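Local coordinates for teichoic acid biosynthesis protein F (Staphylococcus epidermidis, PDB 3L7I) that belongs to the teichoic acid biosynthesis proteins and has a carboxy-terminal part with two parallel-sheet domains, consistent with the GT-B fold, at residues P352-F357 against R384-F389; A544-D549 against D622-M627; Q637-Y642 against E660-P665. All coordinates share one frame; numbering follows the deposited sequence.

How the contacts relate
Contact 1 lies on the opposite side of the chain's centre from contacts 2 and 3, and the two groups belong to the two parallel-sheet domains, consistent with the GT-B clan. Contact 1 pairs two strands of the seven-stranded sheet; its centre is about 32 Å from that of contact 2 and about 40 Å from that of contact 3, and it touches neither. Contact 2 joins loops that leave the six-stranded sheet, and contact 3 packs a loop on its strand 637-640; their centres are about 12 Å apart. They are joined where helix 626-630 leads on to strand 637-640, and the Arg548 side chain packs on Tyr642. The bound sulfate ion sits at contact 2, beside Ser624 and Ser625.

Contact 1: residues P352-F357 against R384-F389; sequences PKTIVF and RYIWSF
Strands 354-357 and 384-389 run side by side in parallel, and the packing is tightest where Phe357 crosses Trp387. Phe357 CB sits over the face of the indole, 3.4 Å from the centroid of the Trp387 six-membered ring. The phenyl itself is slid aside, nearly parallel to the indole at 20° but hardly overlapping it. Its CE2 meets the edge of the Tyr385 ring, 3.8 Å from Tyr385 CD1, while Ile355 CD1 touches Tyr385 CE1. On the other face of the sheet, Val356 CG1 lies alongside Ile386 CG2, and Ile386 CD1 reaches Thr354 CG2 at 3.6 Å. Backbone bonds tie this core in a parallel ladder; Ile355 N donates to Arg384 O (3.0 Å, 168°) and Ser388 N to Phe357 O. The beginning of the pair is looser. Lys353 is exposed and leads away, keeping its carbonyl bonded to Arg384 N, and Arg384 NE makes a weak bond to Thr354 OG1 (3.3 Å). The Arg384 guanidinium tip is engaged by Glu417 and Glu402. Helix 367-379 connects the two strands in a beta-alpha-beta unit and covers the face of Ile355, Tyr385 and Trp387; helix 409-417 covers the Val356 and Ile386 face, and strands 402-405 and 418-423 flank the pair.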
loop_
_atom_site.group_PDB
_atom_site.type_symbol
_atom_site.label_atom_id
_atom_site.label_comp_id
_atom_site.label_asym_id
_atom_site.label_seq_id
_atom_site.Cartn_x
_atom_site.Cartn_y
_atom_site.Cartn_z
ATOM N N PRO A 352 8.111 -37.107 1.596
ATOM C CA PRO A 352 8.864 -38.046 0.748
ATOM C C PRO A 352 8.025 -39.090 -0.003
ATOM O O PRO A 352 8.443 -39.472 -1.078
ATOM C CB PRO A 352 9.821 -38.716 1.735
ATOM C CG PRO A 352 10.068 -37.669 2.759
ATOM C CD PRO A 352 8.757 -36.923 2.910
ATOM N N LYS A 353 6.879 -39.537 0.502
ATOM C CA LYS A 353 6.151 -40.567 -0.241
ATOM C C LYS A 353 5.048 -40.080 -1.194
ATOM O O LYS A 353 4.184 -40.864 -1.594
ATOM C CB LYS A 353 5.641 -41.672 0.676
ATOM C CG LYS A 353 4.928 -41.199 1.910
ATOM C CD LYS A 353 4.398 -42.400 2.712
ATOM C CE LYS A 353 5.507 -43.351 3.134
ATOM N NZ LYS A 353 4.977 -44.436 4.016
ATOM N N THR A 354 5.104 -38.806 -1.579
ATOM C CA THR A 354 4.163 -38.234 -2.544
ATOM C C THR A 354 4.822 -38.090 -3.918
ATOM O O THR A 354 5.918 -37.547 -4.026
ATOM C CB THR A 354 3.627 -36.823 -2.094
ATOM O OG1 THR A 354 2.696 -36.957 -1.009
ATOM C CG2 THR A 354 2.930 -36.107 -3.247
ATOM N N ILE A 355 4.141 -38.547 -4.963
ATOM C CA ILE A 355 4.638 -38.414 -6.331
ATOM C C ILE A 355 3.569 -37.803 -7.269
ATOM O O ILE A 355 2.413 -38.234 -7.247
ATOM C CB ILE A 355 5.067 -39.802 -6.844
ATOM C CG1 ILE A 355 5.942 -40.488 -5.799
ATOM C CG2 ILE A 355 5.778 -39.730 -8.207
ATOM C CD1 ILE A 355 6.041 -41.983 -6.018
ATOM N N VAL A 356 3.935 -36.797 -8.066
ATOM C CA VAL A 356 3.016 -36.253 -9.088
ATOM C C VAL A 356 3.334 -36.716 -10.494
ATOM O O VAL A 356 4.500 -36.796 -10.872
ATOM C CB VAL A 356 3.006 -34.705 -9.172
ATOM C CG1 VAL A 356 1.606 -34.151 -9.044
ATOM C CG2 VAL A 356 3.970 -34.068 -8.179
ATOM N N PHE A 357 2.287 -36.964 -11.279
ATOM C CA PHE A 357 2.417 -37.342 -12.684
ATOM C C PHE A 357 1.632 -36.388 -13.556
ATOM O O PHE A 357 0.561 -35.922 -13.168
ATOM C CB PHE A 357 1.885 -38.754 -12.914
ATOM C CG PHE A 357 2.668 -39.801 -12.210
ATOM C CD1 PHE A 357 3.452 -40.688 -12.914
ATOM C CD2 PHE A 357 2.651 -39.877 -10.835
ATOM C CE1 PHE A 357 4.195 -41.653 -12.252
ATOM C CE2 PHE A 357 3.387 -40.832 -10.169
ATOM C CZ PHE A 357 4.160 -41.726 -10.878
ATOM N N ARG A 384 1.624 -42.029 -1.880
ATOM C CA ARG A 384 0.570 -41.120 -2.306
ATOM C C ARG A 384 0.778 -40.745 -3.784
ATOM O O ARG A 384 1.680 -39.970 -4.120
ATOM C CB ARG A 384 0.496 -39.871 -1.413
ATOM C CG ARG A 384 -0.709 -38.969 -1.731
ATOM C CD ARG A 384 -1.145 -38.091 -0.552
ATOM N NE ARG A 384 -0.616 -36.722 -0.599
ATOM C CZ ARG A 384 -1.323 -35.652 -0.974
ATOM N NH1 ARG A 384 -2.598 -35.776 -1.349
ATOM N NH2 ARG A 384 -0.752 -34.453 -0.981
ATOM N N TYR A 385 -0.041 -41.315 -4.669
ATOM C CA TYR A 385 0.014 -40.968 -6.085
ATOM C C TYR A 385 -0.996 -39.880 -6.466
ATOM O O TYR A 385 -2.195 -39.969 -6.144
ATOM C CB TYR A 385 -0.163 -42.209 -6.942
ATOM C CG TYR A 385 0.945 -43.215 -6.739
ATOM C CD1 TYR A 385 2.142 -43.115 -7.436
ATOM C CD2 TYR A 385 0.799 -44.260 -5.840
ATOM C CE1 TYR A 385 3.164 -44.033 -7.251
ATOM C CE2 TYR A 385 1.809 -45.188 -5.647
ATOM C CZ TYR A 385 2.994 -45.071 -6.352
ATOM O OH TYR A 385 4.003 -45.996 -6.153
ATOM N N ILE A 386 -0.493 -38.843 -7.141
ATOM C CA ILE A 386 -1.321 -37.736 -7.591
ATOM C C ILE A 386 -1.161 -37.527 -9.094
ATOM O O ILE A 386 -0.041 -37.500 -9.601
ATOM C CB ILE A 386 -0.950 -36.461 -6.843
ATOM C CG1 ILE A 386 -1.145 -36.677 -5.343
ATOM C CG2 ILE A 386 -1.824 -35.312 -7.285
ATOM C CD1 ILE A 386 -0.459 -35.653 -4.452
ATOM N N TRP A 387 -2.274 -37.401 -9.817
ATOM C CA TRP A 387 -2.246 -37.005 -11.239
ATOM C C TRP A 387 -2.822 -35.594 -11.478
ATOM O O TRP A 387 -3.848 -35.209 -10.910
ATOM C CB TRP A 387 -2.974 -38.031 -12.109
ATOM C CG TRP A 387 -2.079 -39.146 -12.595
ATOM C CD1 TRP A 387 -1.704 -40.277 -11.905
ATOM C CD2 TRP A 387 -1.450 -39.236 -13.870
ATOM N NE1 TRP A 387 -0.875 -41.054 -12.677
ATOM C CE2 TRP A 387 -0.700 -40.436 -13.885
ATOM C CE3 TRP A 387 -1.456 -38.429 -15.004
ATOM C CZ2 TRP A 387 0.045 -40.830 -14.984
ATOM C CZ3 TRP A 387 -0.722 -38.826 -16.096
ATOM C CH2 TRP A 387 0.020 -40.015 -16.080
ATOM N N SER A 388 -2.163 -34.814 -12.325
ATOM C CA SER A 388 -2.620 -33.463 -12.618
ATOM C C SER A 388 -3.196 -33.419 -14.022
ATOM O O SER A 388 -2.568 -33.923 -14.934
ATOM C CB SER A 388 -1.442 -32.512 -12.482
ATOM O OG SER A 388 -1.498 -31.475 -13.439
ATOM N N PHE A 389 -4.386 -32.841 -14.191
ATOM C CA PHE A 389 -5.079 -32.748 -15.499
ATOM C C PHE A 389 -5.650 -31.347 -15.709
ATOM O O PHE A 389 -5.776 -30.590 -14.755
ATOM C CB PHE A 389 -6.247 -33.753 -15.588
ATOM C CG PHE A 389 -5.834 -35.178 -15.381
ATOM C CD1 PHE A 389 -5.295 -35.913 -16.416
ATOM C CD2 PHE A 389 -5.962 -35.772 -14.142
ATOM C CE1 PHE A 389 -4.900 -37.208 -16.232
ATOM C CE2 PHE A 389 -5.561 -37.070 -13.953
ATOM C CZ PHE A 389 -5.029 -37.793 -15.013
#

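Contact 2: residues A544-D549 against D622-M627; sequences APTWRD and DYSSVM. With SO4 (sulfate ion), chain G.
The loops following two neighbouring parallel strands, 539-543 and 618-621, meet here, beside a sulfate ion at the start of helix 626-630. Asp622 carries the contact. Its CG lies between backbone N and carbonyl carbon (chi1 44°), and OD2 gathers three donors: Thr546 OG1 at 2.7 Å and Thr546 N at 3.2 Å on its syn lone pair, and its own neighbour Tyr623 N on the anti side. OD1 takes the salt bridge from Arg548 NH2 (2.6 Å). That guanidinium arrives tip to tip, with Asp622 OD1 near its plane yet met from above the carboxylate, whose plane is turned by 66°. So many donors, one of them charged, would favour an ionised Asp622. The Arg548 and Tyr623 side chains cross at about a right angle, NH1 coming obliquely to CE1, and both Arg548 NH1 and Tyr623 OH are engaged by Asp643. Beyond this network Ser624 OG accepts from Val626 N, a capping bond, and donates to sulfate O4, which Ser625 N grips at 2.6 Å with a fairly straight bond (160°). The anion is probably from the crystallisation liquor. A backbone bond between Ala544 and Ile620 ties the adjacent strands 539-543 and 618-621, and helix 626-630 leads on to strand 637-640.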
loop_
_atom_site.group_PDB
_atom_site.type_symbol
_atom_site.label_atom_id
_atom_site.label_comp_id
_atom_site.label_asym_id
_atom_site.label_seq_id
_atom_site.Cartn_x
_atom_site.Cartn_y
_atom_site.Cartn_z
ATOM N N ALA A 544 -0.212 -41.797 -40.100
ATOM C CA ALA A 544 -0.125 -40.724 -39.117
ATOM C C ALA A 544 0.789 -39.607 -39.584
ATOM O O ALA A 544 1.972 -39.575 -39.253
ATOM C CB ALA A 544 0.342 -41.279 -37.799
ATOM N N PRO A 545 0.229 -38.676 -40.353
ATOM C CA PRO A 545 0.943 -37.561 -40.968
ATOM C C PRO A 545 1.061 -36.413 -39.993
ATOM O O PRO A 545 0.114 -36.154 -39.245
ATOM C CB PRO A 545 -0.003 -37.128 -42.092
ATOM C CG PRO A 545 -1.282 -37.930 -41.914
ATOM C CD PRO A 545 -1.217 -38.615 -40.608
ATOM N N THR A 546 2.173 -35.694 -40.002
ATOM C CA THR A 546 2.228 -34.497 -39.161
ATOM C C THR A 546 1.305 -33.393 -39.657
ATOM O O THR A 546 0.904 -33.369 -40.824
ATOM C CB THR A 546 3.626 -33.890 -39.073
ATOM O OG1 THR A 546 4.243 -33.957 -40.362
ATOM C CG2 THR A 546 4.451 -34.623 -38.033
ATOM N N TRP A 547 1.017 -32.460 -38.749
ATOM C CA TRP A 547 0.158 -31.324 -39.030
ATOM C C TRP A 547 0.869 -30.344 -39.941
ATOM O O TRP A 547 2.097 -30.244 -39.917
ATOM C CB TRP A 547 -0.273 -30.647 -37.729
ATOM C CG TRP A 547 -0.788 -29.272 -37.935
ATOM C CD1 TRP A 547 -0.047 -28.137 -38.048
ATOM C CD2 TRP A 547 -2.147 -28.877 -38.078
ATOM N NE1 TRP A 547 -0.858 -27.059 -38.246
ATOM C CE2 TRP A 547 -2.161 -27.484 -38.271
ATOM C CE3 TRP A 547 -3.361 -29.562 -38.071
ATOM C CZ2 TRP A 547 -3.332 -26.758 -38.444
ATOM C CZ3 TRP A 547 -4.529 -28.841 -38.244
ATOM C CH2 TRP A 547 -4.506 -27.454 -38.426
ATOM N N ARG A 548 0.081 -29.636 -40.746
ATOM C CA ARG A 548 0.589 -28.634 -41.673
ATOM C C ARG A 548 -0.334 -27.413 -41.743
ATOM O O ARG A 548 -1.482 -27.513 -42.190
ATOM C CB ARG A 548 0.760 -29.251 -43.067
ATOM C CG ARG A 548 1.995 -30.113 -43.190
ATOM C CD ARG A 548 1.921 -31.014 -44.385
ATOM N NE ARG A 548 1.513 -32.371 -44.035
ATOM C CZ ARG A 548 2.263 -33.459 -44.213
ATOM N NH1 ARG A 548 3.469 -33.360 -44.745
ATOM N NH2 ARG A 548 1.797 -34.651 -43.861
ATOM N N ASP A 549 0.171 -26.264 -41.304
ATOM C CA ASP A 549 -0.597 -25.016 -41.314
ATOM C C ASP A 549 -1.132 -24.708 -42.707
ATOM O O ASP A 549 -2.233 -24.188 -42.869
ATOM C CB ASP A 549 0.279 -23.859 -40.838
ATOM C CG ASP A 549 1.245 -24.271 -39.739
ATOM O OD1 ASP A 549 2.037 -25.224 -39.946
ATOM O OD2 ASP A 549 1.217 -23.634 -38.665
ATOM N N ASP A 622 5.212 -39.312 -42.355
ATOM C CA ASP A 622 6.076 -38.457 -43.164
ATOM C C ASP A 622 7.260 -37.889 -42.397
ATOM O O ASP A 622 8.371 -38.389 -42.546
ATOM C CB ASP A 622 5.290 -37.348 -43.859
ATOM C CG ASP A 622 4.288 -36.702 -42.957
ATOM O OD1 ASP A 622 3.089 -36.848 -43.231
ATOM O OD2 ASP A 622 4.684 -36.050 -41.967
ATOM N N TYR A 623 7.026 -36.847 -41.594
ATOM C CA TYR A 623 8.062 -36.252 -40.755
ATOM C C TYR A 623 7.640 -36.357 -39.305
ATOM O O TYR A 623 7.134 -35.408 -38.728
ATOM C CB TYR A 623 8.249 -34.773 -41.106
ATOM C CG TYR A 623 8.010 -34.507 -42.549
ATOM C CD1 TYR A 623 6.908 -33.769 -42.961
ATOM C CD2 TYR A 623 8.862 -35.047 -43.520
ATOM C CE1 TYR A 623 6.670 -33.551 -44.308
ATOM C CE2 TYR A 623 8.634 -34.841 -44.865
ATOM C CZ TYR A 623 7.539 -34.091 -45.262
ATOM O OH TYR A 623 7.306 -33.878 -46.607
ATOM N N SER A 624 7.842 -37.499 -38.684
ATOM C CA SER A 624 7.355 -37.627 -37.331
ATOM C C SER A 624 8.260 -38.496 -36.513
ATOM O O SER A 624 8.790 -39.496 -36.995
ATOM C CB SER A 624 5.945 -38.203 -37.329
ATOM O OG SER A 624 5.497 -38.388 -36.002
ATOM N N SER A 625 8.418 -38.102 -35.262
ATOM C CA SER A 625 9.165 -38.869 -34.293
ATOM C C SER A 625 8.513 -40.227 -33.992
ATOM O O SER A 625 9.116 -41.054 -33.307
ATOM C CB SER A 625 9.306 -38.053 -33.005
ATOM O OG SER A 625 9.339 -38.893 -31.866
ATOM N N VAL A 626 7.290 -40.458 -34.470
ATOM C CA VAL A 626 6.695 -41.781 -34.297
ATOM C C VAL A 626 7.443 -42.878 -35.034
ATOM O O VAL A 626 7.420 -44.023 -34.614
ATOM C CB VAL A 626 5.194 -41.889 -34.712
ATOM C CG1 VAL A 626 4.309 -41.134 -33.753
ATOM C CG2 VAL A 626 4.988 -41.457 -36.172
ATOM N N MET A 627 8.090 -42.563 -36.142
ATOM C CA MET A 627 8.784 -43.629 -36.845
ATOM C C MET A 627 9.818 -44.304 -35.932
ATOM O O MET A 627 10.108 -45.493 -36.078
ATOM C CB MET A 627 9.437 -43.106 -38.117
ATOM C CG MET A 627 10.335 -41.930 -37.884
ATOM S SD MET A 627 11.308 -41.601 -39.349
ATOM C CE MET A 627 12.331 -40.236 -38.776
HETATM S S SO4 G . 6.907 -34.759 -34.392
HETATM O O1 SO4 G . 5.498 -34.386 -34.586
HETATM O O2 SO4 G . 7.692 -34.301 -35.541
HETATM O O3 SO4 G . 7.434 -34.138 -33.176
HETATM O O4 SO4 G . 7.005 -36.213 -34.267
#

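Contact 3: residues Q637-Y642 against E660-P665; sequences QFFFAY and EDLPGP
The loop 660-665 runs up to the side of strand 637-640, with Gly664 CA only 5.1 Å from Gln637 CA, and the backbones meet without a full ladder: Gly664 CA points a C-H at Gln637 O, 3.3 Å away and nearly straight at 169°, and Phe639 N makes a weak, bent hydrogen bond to Pro665 O (3.3 Å, 127°). The phenyl of Phe639 is the main piece of side-chain packing. With CG anti to its carbonyl carbon (chi1 -60°), the ring is directed into the loop, where four successive residues receive it. Leu662 approaches tip to tip and sets CD1 almost squarely over one face, 4.1 Å from the Phe639 ring centroid, as a CH-pi contact. Pro663 crosses the phenyl at about a right angle, its CD 3.5 Å from Phe639 CZ. Around the rim, in the ring plane, lie Gly664 N and Pro665 O. The loop therefore cups the aromatic group from a face and along part of its edge. At Gln637 the amide flanks Pro663, with NE2 4.0 Å from Pro663 CG, and its nitrogen is taken up by Met627 O. Phe638 CD1 lies 4.0 Å from Pro665 CD. All this is plain core packing near the edge of the six-stranded sheet. Strand 618-621 runs along one flank of strand 637-640, and strand 666-667, which Pro665 leads into, lies along the other. Phe638 is covered by helix 670-677, while Phe639 touches Met627 of helix 626-630.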
loop_
_atom_site.group_PDB
_atom_site.type_symbol
_atom_site.label_atom_id
_atom_site.label_comp_id
_atom_site.label_asym_id
_atom_site.label_seq_id
_atom_site.Cartn_x
_atom_site.Cartn_y
_atom_site.Cartn_z
ATOM N N GLN A 637 7.789 -49.498 -42.826
ATOM C CA GLN A 637 7.232 -48.158 -42.769
ATOM C C GLN A 637 7.297 -47.561 -44.172
ATOM O O GLN A 637 8.120 -47.984 -44.984
ATOM C CB GLN A 637 7.981 -47.274 -41.773
ATOM C CG GLN A 637 8.275 -47.928 -40.440
ATOM C CD GLN A 637 8.625 -46.920 -39.356
ATOM O OE1 GLN A 637 8.216 -45.754 -39.419
ATOM N NE2 GLN A 637 9.366 -47.366 -38.340
ATOM N N PHE A 638 6.399 -46.614 -44.447
ATOM C CA PHE A 638 6.354 -45.858 -45.695
ATOM C C PHE A 638 6.335 -44.381 -45.352
ATOM O O PHE A 638 5.950 -43.993 -44.237
ATOM C CB PHE A 638 5.094 -46.194 -46.485
ATOM C CG PHE A 638 5.067 -47.594 -47.013
ATOM C CD1 PHE A 638 5.595 -47.891 -48.277
ATOM C CD2 PHE A 638 4.521 -48.629 -46.260
ATOM C CE1 PHE A 638 5.571 -49.189 -48.777
ATOM C CE2 PHE A 638 4.500 -49.920 -46.765
ATOM C CZ PHE A 638 5.021 -50.198 -48.018
ATOM N N PHE A 639 6.725 -43.555 -46.311
ATOM C CA PHE A 639 6.903 -42.139 -46.061
ATOM C C PHE A 639 6.352 -41.329 -47.199
ATOM O O PHE A 639 7.006 -41.111 -48.210
ATOM C CB PHE A 639 8.376 -41.844 -45.783
ATOM C CG PHE A 639 8.884 -42.594 -44.605
ATOM C CD1 PHE A 639 8.632 -42.127 -43.311
ATOM C CD2 PHE A 639 9.505 -43.822 -44.768
ATOM C CE1 PHE A 639 9.046 -42.845 -42.197
ATOM C CE2 PHE A 639 9.920 -44.547 -43.659
ATOM C CZ PHE A 639 9.698 -44.054 -42.368
ATOM N N PHE A 640 5.117 -40.904 -47.023
ATOM C CA PHE A 640 4.369 -40.219 -48.055
ATOM C C PHE A 640 4.640 -38.703 -47.990
ATOM O O PHE A 640 3.778 -37.906 -47.625
ATOM C CB PHE A 640 2.906 -40.548 -47.831
ATOM C CG PHE A 640 1.987 -39.900 -48.777
ATOM C CD1 PHE A 640 0.780 -39.391 -48.331
ATOM C CD2 PHE A 640 2.295 -39.812 -50.117
ATOM C CE1 PHE A 640 -0.114 -38.794 -49.217
ATOM C CE2 PHE A 640 1.403 -39.217 -51.013
ATOM C CZ PHE A 640 0.201 -38.702 -50.561
ATOM N N ALA A 641 5.861 -38.320 -48.333
ATOM C CA ALA A 641 6.248 -36.916 -48.357
ATOM C C ALA A 641 5.752 -36.209 -49.623
ATOM O O ALA A 641 6.518 -35.958 -50.545
ATOM C CB ALA A 641 7.762 -36.787 -48.233
ATOM N N TYR A 642 4.472 -35.875 -49.662
ATOM C CA TYR A 642 3.910 -35.261 -50.852
ATOM C C TYR A 642 4.325 -33.808 -50.994
ATOM O O TYR A 642 4.446 -33.296 -52.102
ATOM C CB TYR A 642 2.387 -35.405 -50.879
ATOM C CG TYR A 642 1.666 -34.874 -49.664
ATOM C CD1 TYR A 642 1.316 -35.723 -48.611
ATOM C CD2 TYR A 642 1.302 -33.541 -49.579
ATOM C CE1 TYR A 642 0.647 -35.255 -47.497
ATOM C CE2 TYR A 642 0.631 -33.052 -48.469
ATOM C CZ TYR A 642 0.302 -33.913 -47.427
ATOM O OH TYR A 642 -0.371 -33.420 -46.321
ATOM N N GLU A 660 18.164 -40.511 -47.074
ATOM C CA GLU A 660 18.841 -41.791 -47.151
ATOM C C GLU A 660 18.333 -42.794 -46.129
ATOM O O GLU A 660 17.372 -43.529 -46.370
ATOM C CB GLU A 660 20.343 -41.581 -46.979
ATOM C CG GLU A 660 21.184 -42.353 -47.971
ATOM C CD GLU A 660 22.287 -41.506 -48.567
ATOM O OE1 GLU A 660 22.681 -40.508 -47.921
ATOM O OE2 GLU A 660 22.749 -41.833 -49.682
ATOM N N ASP A 661 18.981 -42.788 -44.974
ATOM C CA ASP A 661 18.830 -43.836 -43.977
ATOM C C ASP A 661 17.539 -43.822 -43.150
ATOM O O ASP A 661 17.579 -43.641 -41.937
ATOM C CB ASP A 661 20.051 -43.829 -43.044
ATOM C CG ASP A 661 20.301 -42.469 -42.419
ATOM O OD1 ASP A 661 19.316 -41.828 -41.999
ATOM O OD2 ASP A 661 21.476 -42.043 -42.349
ATOM N N LEU A 662 16.399 -44.031 -43.802
ATOM C CA LEU A 662 15.178 -44.386 -43.070
ATOM C C LEU A 662 14.645 -45.754 -43.531
ATOM O O LEU A 662 15.036 -46.250 -44.597
ATOM C CB LEU A 662 14.119 -43.264 -43.067
ATOM C CG LEU A 662 13.575 -42.690 -44.358
ATOM C CD1 LEU A 662 12.809 -41.402 -44.096
ATOM C CD2 LEU A 662 14.746 -42.468 -45.340
ATOM N N PRO A 663 13.766 -46.366 -42.719
ATOM C CA PRO A 663 13.468 -47.801 -42.782
ATOM C C PRO A 663 12.619 -48.197 -43.974
ATOM O O PRO A 663 12.416 -49.388 -44.181
ATOM C CB PRO A 663 12.635 -48.049 -41.519
ATOM C CG PRO A 663 12.272 -46.716 -40.980
ATOM C CD PRO A 663 12.778 -45.652 -41.899
ATOM N N GLY A 664 12.108 -47.221 -44.716
ATOM C CA GLY A 664 11.243 -47.491 -45.848
ATOM C C GLY A 664 11.405 -46.479 -46.960
ATOM O O GLY A 664 12.122 -45.497 -46.828
ATOM N N PRO A 665 10.705 -46.702 -48.064
ATOM C CA PRO A 665 10.815 -45.857 -49.261
ATOM C C PRO A 665 10.130 -44.489 -49.086
ATOM O O PRO A 665 9.206 -44.387 -48.287
ATOM C CB PRO A 665 10.056 -46.666 -50.321
ATOM C CG PRO A 665 9.449 -47.876 -49.578
ATOM C CD PRO A 665 9.572 -47.633 -48.138
#